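Local coordinates for ADP-ribosylating toxin CARDS (Mycoplasma pneumoniae, PDB 4TLV), which transfers the ADP-ribosyl group of NAD(+) to multiple target proteins and causes vacuoles to form in mammalian cells, at residues 321-325 with 334-338; 329-335 with 485-491; 354-358 with 439-443; 475-481 with 524-528; 541-545 with 586-590. All blocks are in the same frame, centred on the assembly; numbering follows the deposited sequence.

Contact 1. Residues 321-325 with 334-338; sequences QRICL and SLSLT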
# COMPACT_ATOMS: atom_id res chain seq x y z
N GLN A 321 -1.92 -4.46 4.80
CA GLN A 321 -1.80 -5.88 5.17
C GLN A 321 -0.56 -6.23 6.01
O GLN A 321 -0.23 -7.41 6.15
CB GLN A 321 -1.87 -6.80 3.93
CG GLN A 321 -3.18 -6.74 3.17
CD GLN A 321 -3.26 -7.75 2.03
OE1 GLN A 321 -3.24 -7.27 0.81
NE2 GLN A 321 -3.32 -8.97 2.26
N ARG A 322 0.10 -5.22 6.59
CA ARG A 322 1.33 -5.47 7.32
C ARG A 322 1.02 -5.74 8.78
O ARG A 322 0.10 -5.15 9.35
CB ARG A 322 2.28 -4.28 7.22
CG ARG A 322 2.58 -3.84 5.77
CD ARG A 322 3.47 -2.59 5.77
NE ARG A 322 2.78 -1.43 6.32
CZ ARG A 322 3.22 -0.17 6.20
NH1 ARG A 322 4.35 0.06 5.54
NH2 ARG A 322 2.55 0.84 6.75
N ILE A 323 1.79 -6.62 9.39
CA ILE A 323 1.71 -6.79 10.84
C ILE A 323 2.90 -6.04 11.44
O ILE A 323 4.04 -6.47 11.26
CB ILE A 323 1.76 -8.29 11.23
CG1 ILE A 323 0.61 -9.04 10.57
CG2 ILE A 323 1.73 -8.44 12.75
CD1 ILE A 323 0.79 -10.57 10.56
N CYS A 324 2.64 -4.92 12.11
CA CYS A 324 3.70 -4.03 12.57
C CYS A 324 3.83 -4.05 14.08
O CYS A 324 2.83 -4.17 14.79
CB CYS A 324 3.41 -2.59 12.17
SG CYS A 324 3.04 -2.29 10.44
N LEU A 325 5.07 -3.89 14.57
CA LEU A 325 5.32 -3.63 15.99
C LEU A 325 4.80 -2.24 16.30
O LEU A 325 4.95 -1.33 15.48
CB LEU A 325 6.81 -3.64 16.29
CG LEU A 325 7.46 -4.87 16.89
CD1 LEU A 325 8.94 -4.57 17.22
CD2 LEU A 325 6.70 -5.34 18.13
N SER A 334 9.53 2.15 11.53
CA SER A 334 8.55 1.15 11.93
C SER A 334 9.04 -0.19 11.38
O SER A 334 9.67 -0.23 10.33
CB SER A 334 7.20 1.51 11.29
OG SER A 334 6.25 0.48 11.48
N LEU A 335 8.77 -1.27 12.12
CA LEU A 335 9.15 -2.61 11.70
C LEU A 335 7.94 -3.54 11.54
O LEU A 335 7.01 -3.47 12.33
CB LEU A 335 10.11 -3.22 12.72
CG LEU A 335 11.44 -2.46 12.90
CD1 LEU A 335 12.11 -2.86 14.23
CD2 LEU A 335 12.37 -2.69 11.70
N SER A 336 7.99 -4.40 10.52
CA SER A 336 6.89 -5.30 10.16
C SER A 336 7.39 -6.73 10.01
O SER A 336 8.54 -6.95 9.63
CB SER A 336 6.28 -4.86 8.81
OG SER A 336 5.58 -3.64 8.93
N LEU A 337 6.52 -7.69 10.32
CA LEU A 337 6.78 -9.10 10.06
C LEU A 337 6.98 -9.31 8.58
O LEU A 337 6.18 -8.85 7.76
CB LEU A 337 5.59 -9.95 10.54
CG LEU A 337 5.70 -10.45 11.99
CD1 LEU A 337 5.87 -9.32 12.99
CD2 LEU A 337 4.50 -11.33 12.34
N THR A 338 8.04 -10.02 8.23
CA THR A 338 8.42 -10.19 6.84
C THR A 338 8.73 -11.66 6.60
O THR A 338 9.47 -12.28 7.37
CB THR A 338 9.66 -9.31 6.52
OG1 THR A 338 9.40 -7.95 6.91
CG2 THR A 338 10.01 -9.36 5.05
O HOH W 1 4.11 -7.27 7.91
O HOH W 2 7.63 -0.68 14.57
O HOH W 3 4.64 0.96 13.82

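Contact 2. Residues 329-335 with 485-491; sequences TGAQISL and VQDNQNV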
# COMPACT_ATOMS: atom_id res chain seq x y z
N THR A 329 11.51 2.66 16.29
CA THR A 329 12.85 2.55 16.87
C THR A 329 13.37 3.94 17.15
O THR A 329 12.68 4.94 16.92
CB THR A 329 13.84 1.88 15.91
OG1 THR A 329 14.10 2.77 14.82
CG2 THR A 329 13.27 0.58 15.36
N GLY A 330 14.61 4.00 17.66
CA GLY A 330 15.23 5.26 18.02
C GLY A 330 15.45 6.17 16.82
O GLY A 330 15.51 7.39 16.95
N ALA A 331 15.56 5.56 15.64
CA ALA A 331 15.75 6.33 14.42
C ALA A 331 14.44 6.52 13.65
O ALA A 331 14.45 6.77 12.44
CB ALA A 331 16.82 5.67 13.54
N GLN A 332 13.32 6.37 14.36
CA GLN A 332 12.00 6.70 13.84
C GLN A 332 11.49 5.80 12.71
O GLN A 332 10.64 6.20 11.93
CB GLN A 332 11.93 8.17 13.42
CG GLN A 332 12.37 9.15 14.50
CD GLN A 332 12.60 10.54 13.95
OE1 GLN A 332 13.48 10.76 13.12
NE2 GLN A 332 11.78 11.49 14.39
N ILE A 333 11.97 4.57 12.63
CA ILE A 333 11.38 3.66 11.66
C ILE A 333 10.48 2.62 12.32
O ILE A 333 10.62 2.29 13.50
CB ILE A 333 12.39 3.01 10.71
CG1 ILE A 333 13.38 2.18 11.49
CG2 ILE A 333 13.08 4.07 9.80
CD1 ILE A 333 14.63 1.89 10.71
N SER A 334 9.53 2.15 11.53
CA SER A 334 8.55 1.15 11.93
C SER A 334 9.04 -0.19 11.38
O SER A 334 9.67 -0.23 10.33
CB SER A 334 7.20 1.51 11.29
OG SER A 334 6.25 0.48 11.48
N LEU A 335 8.77 -1.27 12.12
CA LEU A 335 9.15 -2.61 11.70
C LEU A 335 7.94 -3.54 11.54
O LEU A 335 7.01 -3.47 12.33
CB LEU A 335 10.11 -3.22 12.72
CG LEU A 335 11.44 -2.46 12.90
CD1 LEU A 335 12.11 -2.86 14.23
CD2 LEU A 335 12.37 -2.69 11.70
N VAL A 485 18.55 3.19 5.25
CA VAL A 485 18.56 2.60 6.59
C VAL A 485 19.81 1.76 6.75
O VAL A 485 19.92 0.69 6.16
CB VAL A 485 17.31 1.73 6.86
CG1 VAL A 485 17.38 1.10 8.26
CG2 VAL A 485 16.03 2.56 6.71
N GLN A 486 20.77 2.27 7.51
CA GLN A 486 21.98 1.53 7.82
C GLN A 486 21.63 0.41 8.78
O GLN A 486 22.05 -0.73 8.63
CB GLN A 486 23.01 2.46 8.46
CG GLN A 486 24.29 1.77 8.88
CD GLN A 486 25.31 2.76 9.44
OE1 GLN A 486 25.18 3.23 10.57
NE2 GLN A 486 26.32 3.07 8.64
N ASP A 487 20.86 0.76 9.80
CA ASP A 487 20.25 -0.21 10.68
C ASP A 487 19.13 0.47 11.45
O ASP A 487 18.82 1.64 11.21
CB ASP A 487 21.28 -0.85 11.63
CG ASP A 487 21.97 0.17 12.53
OD1 ASP A 487 21.35 1.16 12.95
OD2 ASP A 487 23.17 -0.05 12.84
N ASN A 488 18.53 -0.24 12.39
CA ASN A 488 17.36 0.29 13.08
C ASN A 488 17.61 1.58 13.87
O ASN A 488 16.67 2.32 14.13
CB ASN A 488 16.72 -0.78 13.97
CG ASN A 488 15.99 -1.84 13.16
OD1 ASN A 488 15.69 -1.53 11.91
ND2 ASN A 488 15.70 -2.93 13.65
N GLN A 489 18.85 1.86 14.25
CA GLN A 489 19.16 3.08 15.01
C GLN A 489 19.91 4.14 14.20
O GLN A 489 20.30 5.16 14.75
CB GLN A 489 19.96 2.75 16.27
CG GLN A 489 19.15 2.08 17.38
CD GLN A 489 18.83 0.64 17.06
OE1 GLN A 489 17.68 0.22 17.15
NE2 GLN A 489 19.86 -0.12 16.69
N ASN A 490 20.13 3.89 12.91
CA ASN A 490 20.92 4.81 12.10
C ASN A 490 20.31 4.98 10.72
O ASN A 490 20.41 4.08 9.89
CB ASN A 490 22.36 4.30 11.99
CG ASN A 490 23.10 4.34 13.32
OD1 ASN A 490 23.54 5.41 13.76
ND2 ASN A 490 23.22 3.19 13.98
N VAL A 491 19.67 6.12 10.49
CA VAL A 491 18.97 6.40 9.24
C VAL A 491 19.48 7.72 8.65
O VAL A 491 19.60 8.72 9.36
CB VAL A 491 17.44 6.48 9.48
CG1 VAL A 491 16.70 6.88 8.19
CG2 VAL A 491 16.91 5.13 10.00
O HOH W 4 15.97 2.02 18.94

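Contact 3. Residues 354-358 with 439-443; sequences VSAVN and TFFVD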
# COMPACT_ATOMS: atom_id res chain seq x y z
N VAL A 354 12.11 -3.17 7.82
CA VAL A 354 11.52 -1.83 7.78
C VAL A 354 10.16 -1.87 7.06
O VAL A 354 10.05 -2.37 5.94
CB VAL A 354 12.47 -0.83 7.09
CG1 VAL A 354 11.78 0.53 6.85
CG2 VAL A 354 13.71 -0.64 7.94
N SER A 355 9.12 -1.36 7.73
CA SER A 355 7.76 -1.37 7.15
C SER A 355 7.73 -0.64 5.82
O SER A 355 8.17 0.50 5.74
CB SER A 355 6.76 -0.70 8.11
OG SER A 355 6.84 -1.26 9.41
N ALA A 356 7.20 -1.27 4.78
CA ALA A 356 7.21 -0.69 3.44
C ALA A 356 5.87 -1.00 2.80
O ALA A 356 5.42 -2.14 2.83
CB ALA A 356 8.31 -1.32 2.59
N VAL A 357 5.25 0.01 2.19
CA VAL A 357 3.90 -0.17 1.68
C VAL A 357 3.84 -1.05 0.45
O VAL A 357 2.78 -1.57 0.11
CB VAL A 357 3.20 1.17 1.40
CG1 VAL A 357 3.04 1.96 2.69
CG2 VAL A 357 3.97 1.97 0.35
N ASN A 358 4.98 -1.21 -0.23
CA ASN A 358 5.01 -1.97 -1.47
C ASN A 358 5.68 -3.33 -1.33
O ASN A 358 5.89 -4.00 -2.33
CB ASN A 358 5.70 -1.17 -2.59
CG ASN A 358 7.12 -0.73 -2.22
OD1 ASN A 358 7.41 -0.44 -1.05
ND2 ASN A 358 8.01 -0.68 -3.21
N THR A 439 2.86 4.58 9.22
CA THR A 439 3.97 5.04 8.40
C THR A 439 3.76 4.67 6.94
O THR A 439 3.04 3.72 6.62
CB THR A 439 5.34 4.49 8.86
OG1 THR A 439 5.39 3.07 8.66
CG2 THR A 439 5.61 4.87 10.34
N PHE A 440 4.38 5.45 6.06
CA PHE A 440 4.10 5.34 4.63
C PHE A 440 5.39 5.34 3.81
O PHE A 440 5.59 6.18 2.94
CB PHE A 440 3.19 6.49 4.23
CG PHE A 440 1.94 6.56 5.06
CD1 PHE A 440 1.91 7.27 6.25
CD2 PHE A 440 0.79 5.90 4.66
CE1 PHE A 440 0.77 7.33 7.03
CE2 PHE A 440 -0.36 5.96 5.43
CZ PHE A 440 -0.37 6.66 6.62
N PHE A 441 6.27 4.39 4.12
CA PHE A 441 7.55 4.28 3.43
C PHE A 441 7.44 3.37 2.21
O PHE A 441 6.88 2.28 2.30
CB PHE A 441 8.62 3.68 4.36
CG PHE A 441 8.74 4.36 5.69
CD1 PHE A 441 8.48 5.73 5.83
CD2 PHE A 441 9.14 3.64 6.81
CE1 PHE A 441 8.61 6.36 7.07
CE2 PHE A 441 9.28 4.26 8.05
CZ PHE A 441 9.02 5.62 8.18
N VAL A 442 7.98 3.83 1.08
CA VAL A 442 8.08 2.99 -0.13
C VAL A 442 9.52 2.52 -0.29
O VAL A 442 10.45 3.33 -0.17
CB VAL A 442 7.70 3.75 -1.43
CG1 VAL A 442 7.78 2.81 -2.64
CG2 VAL A 442 6.32 4.36 -1.31
N ASP A 443 9.71 1.23 -0.51
CA ASP A 443 11.04 0.70 -0.83
C ASP A 443 11.35 1.05 -2.28
O ASP A 443 10.68 0.55 -3.19
CB ASP A 443 11.08 -0.82 -0.62
CG ASP A 443 12.49 -1.42 -0.80
OD1 ASP A 443 13.38 -0.76 -1.35
OD2 ASP A 443 12.69 -2.58 -0.38
O HOH W 5 5.99 2.35 6.01

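Contact 4. Residues 475-481 with 524-528; sequences YDLKTSK and FKWYF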
# COMPACT_ATOMS: atom_id res chain seq x y z
N TYR A 475 11.43 5.89 0.25
CA TYR A 475 10.86 7.20 0.03
C TYR A 475 9.69 7.36 0.99
O TYR A 475 8.80 6.52 1.01
CB TYR A 475 10.40 7.28 -1.41
CG TYR A 475 9.85 8.61 -1.88
CD1 TYR A 475 10.70 9.68 -2.16
CD2 TYR A 475 8.50 8.78 -2.13
CE1 TYR A 475 10.19 10.90 -2.64
CE2 TYR A 475 7.99 9.98 -2.61
CZ TYR A 475 8.85 11.04 -2.87
OH TYR A 475 8.32 12.22 -3.37
N ASP A 476 9.72 8.42 1.80
CA ASP A 476 8.63 8.66 2.75
C ASP A 476 7.54 9.46 2.07
O ASP A 476 7.71 10.63 1.79
CB ASP A 476 9.12 9.44 3.97
CG ASP A 476 7.97 9.85 4.87
OD1 ASP A 476 6.94 9.12 4.90
OD2 ASP A 476 8.08 10.90 5.52
N LEU A 477 6.40 8.82 1.82
CA LEU A 477 5.30 9.50 1.12
C LEU A 477 4.71 10.67 1.89
O LEU A 477 4.08 11.54 1.30
CB LEU A 477 4.20 8.49 0.78
CG LEU A 477 4.57 7.46 -0.29
CD1 LEU A 477 3.54 6.32 -0.29
CD2 LEU A 477 4.71 8.10 -1.69
N LYS A 478 4.87 10.69 3.22
CA LYS A 478 4.32 11.81 3.98
C LYS A 478 5.05 13.12 3.69
O LYS A 478 4.44 14.17 3.63
CB LYS A 478 4.37 11.55 5.50
CG LYS A 478 3.36 10.55 6.02
CD LYS A 478 3.52 10.35 7.54
CE LYS A 478 2.78 11.40 8.33
NZ LYS A 478 2.82 11.12 9.81
N THR A 479 6.37 13.03 3.53
CA THR A 479 7.22 14.22 3.49
C THR A 479 8.06 14.36 2.22
O THR A 479 8.73 15.37 2.05
CB THR A 479 8.20 14.25 4.68
OG1 THR A 479 9.08 13.12 4.59
CG2 THR A 479 7.45 14.23 6.03
N SER A 480 8.03 13.35 1.35
CA SER A 480 8.84 13.30 0.13
C SER A 480 10.35 13.22 0.36
O SER A 480 11.13 13.59 -0.51
CB SER A 480 8.53 14.50 -0.80
OG SER A 480 7.16 14.52 -1.19
N LYS A 481 10.77 12.74 1.53
CA LYS A 481 12.20 12.56 1.79
C LYS A 481 12.66 11.17 1.32
O LYS A 481 11.86 10.23 1.20
CB LYS A 481 12.53 12.80 3.27
CG LYS A 481 12.19 14.21 3.77
CD LYS A 481 12.88 14.52 5.09
CE LYS A 481 12.33 13.66 6.22
NZ LYS A 481 10.91 14.04 6.47
N PHE A 524 15.53 18.54 1.37
CA PHE A 524 15.45 17.11 1.69
C PHE A 524 14.29 16.46 0.94
O PHE A 524 14.03 15.26 1.12
CB PHE A 524 15.23 16.89 3.19
CG PHE A 524 16.47 17.10 4.04
CD1 PHE A 524 17.38 16.08 4.21
CD2 PHE A 524 16.67 18.29 4.71
CE1 PHE A 524 18.51 16.25 5.01
CE2 PHE A 524 17.79 18.48 5.51
CZ PHE A 524 18.71 17.46 5.66
N LYS A 525 13.57 17.24 0.13
CA LYS A 525 12.41 16.74 -0.62
C LYS A 525 12.70 16.44 -2.09
O LYS A 525 13.27 17.28 -2.80
CB LYS A 525 11.23 17.71 -0.49
CG LYS A 525 10.82 17.95 0.96
CD LYS A 525 9.48 18.64 1.05
CE LYS A 525 9.01 18.69 2.51
NZ LYS A 525 7.76 19.46 2.60
N TRP A 526 12.27 15.27 -2.56
CA TRP A 526 12.55 14.81 -3.92
C TRP A 526 11.29 14.26 -4.58
O TRP A 526 10.35 13.83 -3.90
CB TRP A 526 13.62 13.72 -3.89
CG TRP A 526 14.86 14.16 -3.22
CD1 TRP A 526 15.13 14.14 -1.88
CD2 TRP A 526 16.01 14.73 -3.85
NE1 TRP A 526 16.38 14.66 -1.64
CE2 TRP A 526 16.95 15.02 -2.84
CE3 TRP A 526 16.35 15.01 -5.18
CZ2 TRP A 526 18.20 15.58 -3.10
CZ3 TRP A 526 17.61 15.57 -5.45
CH2 TRP A 526 18.51 15.85 -4.42
N TYR A 527 11.27 14.27 -5.91
CA TYR A 527 10.17 13.65 -6.65
C TYR A 527 10.68 12.96 -7.90
O TYR A 527 11.79 13.25 -8.37
CB TYR A 527 9.08 14.67 -6.99
CG TYR A 527 9.54 15.75 -7.94
CD1 TYR A 527 10.25 16.85 -7.48
CD2 TYR A 527 9.27 15.66 -9.30
CE1 TYR A 527 10.67 17.85 -8.37
CE2 TYR A 527 9.69 16.64 -10.19
CZ TYR A 527 10.39 17.73 -9.72
OH TYR A 527 10.80 18.71 -10.60
N PHE A 528 9.89 12.02 -8.42
CA PHE A 528 10.29 11.22 -9.57
C PHE A 528 9.62 11.74 -10.84
O PHE A 528 8.49 12.24 -10.78
CB PHE A 528 9.90 9.75 -9.34
CG PHE A 528 10.55 9.14 -8.11
CD1 PHE A 528 10.01 9.37 -6.85
CD2 PHE A 528 11.69 8.36 -8.23
CE1 PHE A 528 10.61 8.82 -5.71
CE2 PHE A 528 12.30 7.81 -7.11
CZ PHE A 528 11.76 8.04 -5.85

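Contact 5. Residues 541-545 with 586-590; sequences LNFRH and DGFDR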
# COMPACT_ATOMS: atom_id res chain seq x y z
N LEU A 541 14.36 -2.68 -17.71
CA LEU A 541 14.66 -1.90 -16.50
C LEU A 541 13.70 -0.74 -16.25
O LEU A 541 13.16 -0.16 -17.19
CB LEU A 541 16.10 -1.38 -16.53
CG LEU A 541 17.17 -2.48 -16.64
CD1 LEU A 541 18.54 -1.85 -16.83
CD2 LEU A 541 17.17 -3.40 -15.42
N ASN A 542 13.52 -0.40 -14.97
CA ASN A 542 12.64 0.70 -14.55
C ASN A 542 13.46 1.92 -14.15
O ASN A 542 14.09 1.93 -13.08
CB ASN A 542 11.77 0.22 -13.38
CG ASN A 542 10.57 1.12 -13.14
OD1 ASN A 542 9.92 1.59 -14.08
ND2 ASN A 542 10.26 1.36 -11.86
N PHE A 543 13.49 2.94 -15.01
CA PHE A 543 14.25 4.17 -14.76
C PHE A 543 13.33 5.36 -14.51
O PHE A 543 12.21 5.43 -15.05
CB PHE A 543 15.11 4.53 -15.98
CG PHE A 543 16.23 3.57 -16.25
CD1 PHE A 543 17.27 3.41 -15.34
CD2 PHE A 543 16.29 2.89 -17.45
CE1 PHE A 543 18.33 2.54 -15.61
CE2 PHE A 543 17.33 2.02 -17.73
CZ PHE A 543 18.35 1.85 -16.81
N ARG A 544 13.81 6.31 -13.71
CA ARG A 544 13.18 7.62 -13.56
C ARG A 544 14.27 8.68 -13.43
O ARG A 544 15.39 8.39 -13.03
CB ARG A 544 12.33 7.68 -12.28
CG ARG A 544 11.16 6.69 -12.23
CD ARG A 544 10.05 7.09 -13.23
NE ARG A 544 8.86 6.24 -13.02
CZ ARG A 544 8.74 4.99 -13.46
NH1 ARG A 544 9.72 4.42 -14.17
NH2 ARG A 544 7.63 4.31 -13.22
N HIS A 545 13.91 9.92 -13.75
CA HIS A 545 14.69 11.07 -13.31
C HIS A 545 14.23 11.45 -11.89
O HIS A 545 13.08 11.23 -11.53
CB HIS A 545 14.51 12.25 -14.27
CG HIS A 545 15.09 12.00 -15.63
ND1 HIS A 545 14.60 12.60 -16.77
CD2 HIS A 545 16.10 11.19 -16.03
CE1 HIS A 545 15.30 12.18 -17.82
NE2 HIS A 545 16.21 11.32 -17.39
N ASP A 586 10.42 -1.61 -9.42
CA ASP A 586 9.19 -1.69 -10.22
C ASP A 586 7.98 -1.61 -9.32
O ASP A 586 7.91 -2.34 -8.34
CB ASP A 586 9.12 -3.01 -10.96
CG ASP A 586 9.66 -2.92 -12.36
OD1 ASP A 586 10.90 -3.01 -12.52
OD2 ASP A 586 8.85 -2.76 -13.30
N GLY A 587 7.03 -0.75 -9.67
CA GLY A 587 5.77 -0.62 -8.94
C GLY A 587 5.79 0.33 -7.76
O GLY A 587 4.80 0.47 -7.06
N PHE A 588 6.92 1.00 -7.54
CA PHE A 588 7.08 1.89 -6.41
C PHE A 588 6.04 3.02 -6.44
O PHE A 588 5.69 3.56 -5.40
CB PHE A 588 8.48 2.51 -6.39
CG PHE A 588 8.64 3.66 -7.35
CD1 PHE A 588 8.80 3.42 -8.71
CD2 PHE A 588 8.59 4.96 -6.89
CE1 PHE A 588 8.93 4.48 -9.60
CE2 PHE A 588 8.70 6.03 -7.77
CZ PHE A 588 8.88 5.79 -9.12
N ASP A 589 5.57 3.40 -7.63
CA ASP A 589 4.63 4.53 -7.74
C ASP A 589 3.14 4.09 -7.75
O ASP A 589 2.25 4.88 -8.08
CB ASP A 589 4.96 5.42 -8.96
CG ASP A 589 5.26 4.61 -10.24
OD1 ASP A 589 5.15 3.37 -10.22
OD2 ASP A 589 5.63 5.23 -11.27
N ARG A 590 2.89 2.85 -7.34
CA ARG A 590 1.53 2.31 -7.32
C ARG A 590 0.97 1.94 -5.94
O ARG A 590 -0.22 1.67 -5.82
CB ARG A 590 1.42 1.10 -8.25
CG ARG A 590 1.80 1.41 -9.70
CD ARG A 590 1.13 0.44 -10.67
NE ARG A 590 0.96 -0.89 -10.08
CZ ARG A 590 1.85 -1.87 -10.22
NH1 ARG A 590 2.94 -1.66 -10.95
NH2 ARG A 590 1.63 -3.05 -9.64
O HOH W 6 7.21 1.53 -11.33
O HOH W 7 6.97 7.56 -11.44

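Contact 1. Residues 321-325 with 334-338
L337 leans on I323 where two strands of the D2 trefoil pair antiparallel, the axes of 323-325 and 335-338 lying 138° apart. Its CB starts beside the I323 carbonyl, with 3.9 Å from L337 CB to I323 O. The methyls then part: L337 CD1 stays near that same oxygen, while L337 CD2 meets I323 CG2 at 4.0 Å. I323 can present this methyl because CG2 is the branch anti to its backbone N, and both branched residues suit a buried place where hydrocarbon lies beside backbone. The backbones are tied by L337 N to I323 O (2.9 Å) and L325 N to L335 O (3.0 Å), which flank C324 and S336 as a non-hydrogen-bonded pair. In each tied pair a water stands in for the second bond, linking I323 N to L337 O and L335 N to L325 O. S336 OG lies 3.2 Å from C324 SG, but its hydrogen-bond partner is S355 OG; small residues fit this close spacing. Around this seam, I323 packs on W317 of strand 315-317 and on W364 and M366 of strand 364-368, whereas L337 rests on F315 and on V350 and L352 of strand 348-354.

Contact 2. Residues 329-335 with 485-491
Two type I beta turns, T329 to Q332 and D487 to N490, meet where the CA atoms of A331 and Q489 come within 4.7 Å. T329 supplies the direct hydrogen bond between them: T329 OG1 donates to N488 O at 2.7 Å, tilted 16° from the carbonyl plane. With chi1 at 70° the hydroxyl stands between its own backbone N and carbonyl carbon, where it also accepts from A331 N in an ST turn. Threonine therefore serves twice, closing its own turn and holding the other. The opposing turn is braced likewise, as D487 OD1 accepts from Q489 N in an Asx turn and from N490 ND2. A331 is small enough to lay its methyl against the second turn, with 3.4 Å between A331 CB and N488 O, and A331 CB also meets V491 CG2 on the strand that follows, at 3.6 Å. Deeper in, I333 and V485 reach toward each other tip to tip, I333 CD1 lying 3.8 Å from V485 CG1, while the other branch of I333 leans obliquely on V491. The N488 amide comes in against the methyls of L335, its OD1 3.5 Å from L335 CD2 and its ND2 3.6 Å from L335 CD1. That buried ND2 is satisfied by N297 OD1 and P294 O. Nearer the surface, a water links G330 N to Q489 OE1. A classic beta bulge, with Q486 and D487 both facing N490, shapes the hairpin joining strands 481-485 and 490-495; the contact is a turn-against-turn interface between the D2 and D3 beta trefoils.

Contact 3. Residues 354-358 with 439-443
The F441 ring meets S355 O at its edge, near the ring plane, with 3.5 Å from F441 CD2 to that oxygen, while T439 CB lies over one face toward the rim. Aromatic C-H edges are slightly positive, so a carbonyl is a reasonable neighbour there. V354 CG1 approaches the same ring at a slant, and F441 also pairs edge-to-face with F483. The second flat group, the N358 amide, is a two-pronged clamp on the backbone of D443. N358 OD1 accepts from D443 N at 2.9 Å, the donor tilted 19° from the carbonyl plane, and N358 ND2 gives a proton to D443 O at 2.9 Å, with that oxygen in the plane of the amide. Chi1 of 57° sets CG of N358 between its own backbone N and carbonyl carbon and turns the amide onto the strand, so asparagine does what a neighbouring backbone would do. V442 CG1 packs against this amide, 3.5 Å from N358 ND2. The backbones join directly through V357 N to F441 O (2.8 Å), and the same oxygen receives a CA-H contact from A356. Beside it, V357 CG2 and V442 CG2 touch at 3.7 Å. A water accepts from F441 N, donates to S355 O and also bonds T439 OG1. S355 OG bonds S334 and S336 within D2, while strand 441-443 pairs with strand 473-476 of D3, whose F474 packs on both V354 and F441; the loop after strand 348-354 is thus fastened to the first strand of D3.

Contact 4. Residues 475-481 with 524-528
F528 points its edge at the face of Y475 in a T-shaped pair, the ring planes at 73° and the centroids 5.1 Å apart. F528 CE1 sits over the centre of the tyrosine ring, 3.7 Å from Y475 CD1. With CG anti to the backbone N (chi1 -176°), the tyrosine stretches alongside F528 in the opposite direction, and its hydroxyl reaches strand 526-529: Y475 OH donates to W526 O at 2.6 Å, in the carbonyl plane. Tyrosine suits the place because it offers a ring face to F528 and a hydroxyl to a backbone carbonyl, and the same OH accepts from R126 of the mART domain. The backbones are joined by W526 N to S480 O, 2.9 Å. Across the contact the two lysines pack with their chains, while their ammonium ends find other partners: the extended K525 passes T479 O, with 3.4 Å from K525 CE to that oxygen, and carries NZ on to D519. K481 slants across F524, then bends so that NZ reaches T479 OG1 and carbonyls of M516 and E518. W526 packs on I482 of strand 481-485 and on I546 and C548 of strand 543-548, while Y527 touches helix 92-104 of the mART domain.

Contact 5. Residues 541-545 with 586-590
R544 and D589 form a salt bridge, R544 NH2 donating to D589 OD2 at 2.9 Å in a nearly straight bond. The carboxylate oxygen lies in the guanidinium plane and is met on its syn side, though tilted from the carboxylate plane, and the two planar groups are turned 49° apart. A water doubles the link, accepting from R544 NE and donating to D589 OD2. F588 sets CE1 over one face of the guanidinium, toward its rim, 3.9 Å from R544 NH2; with the planes 59° apart this is an inclined contact, not a parallel stack. The arginine is bent at chi2 (-70°), which folds its head back so that R544 NH1 can also bond N542 OD1, 2.8 Å, and F543 O. Arginine suits a place where one head must satisfy several acceptors. N542 in turn leans its CB on D586 OD1 at 3.5 Å and gives ND2 to V584 O. A second water gathers G587 N and D589 OD1, with only a weak bond from N542 ND2. The turn from G587 to R590 presents D589, whose CB lies over the centre of the F588 ring; G587, with a positive phi, adopts a backbone shape easy for glycine. Beyond this, strand 543-548 runs between strands 578-583 and 526-529, F588 meets F528 of the latter, and R590 reaches E54 of the mART domain.

How the contacts relate
Contacts 1 and 2 share S334 and L335, and the S355 hydroxyl of contact 3 touches both: S355 OG is 2.7 Å from S336 OG and 2.8 Å from S334 OG. Contact 3 continues into contact 4 through strand pairing, V442 O to Y475 N at 2.8 Å, and contact 4 meets contact 5 at F528 CG to F588 CE2, 3.6 Å. Contacts 2 and 3 join D2 to D3, whereas contacts 4 and 5 reach the catalytic mART domain through R126 and E54. V442, Y475 and F588 each have bound acetate, probably from the crystallisation liquor, within about 4 Å. Contacts 1 and 5, with centres about 24 Å apart, do not touch.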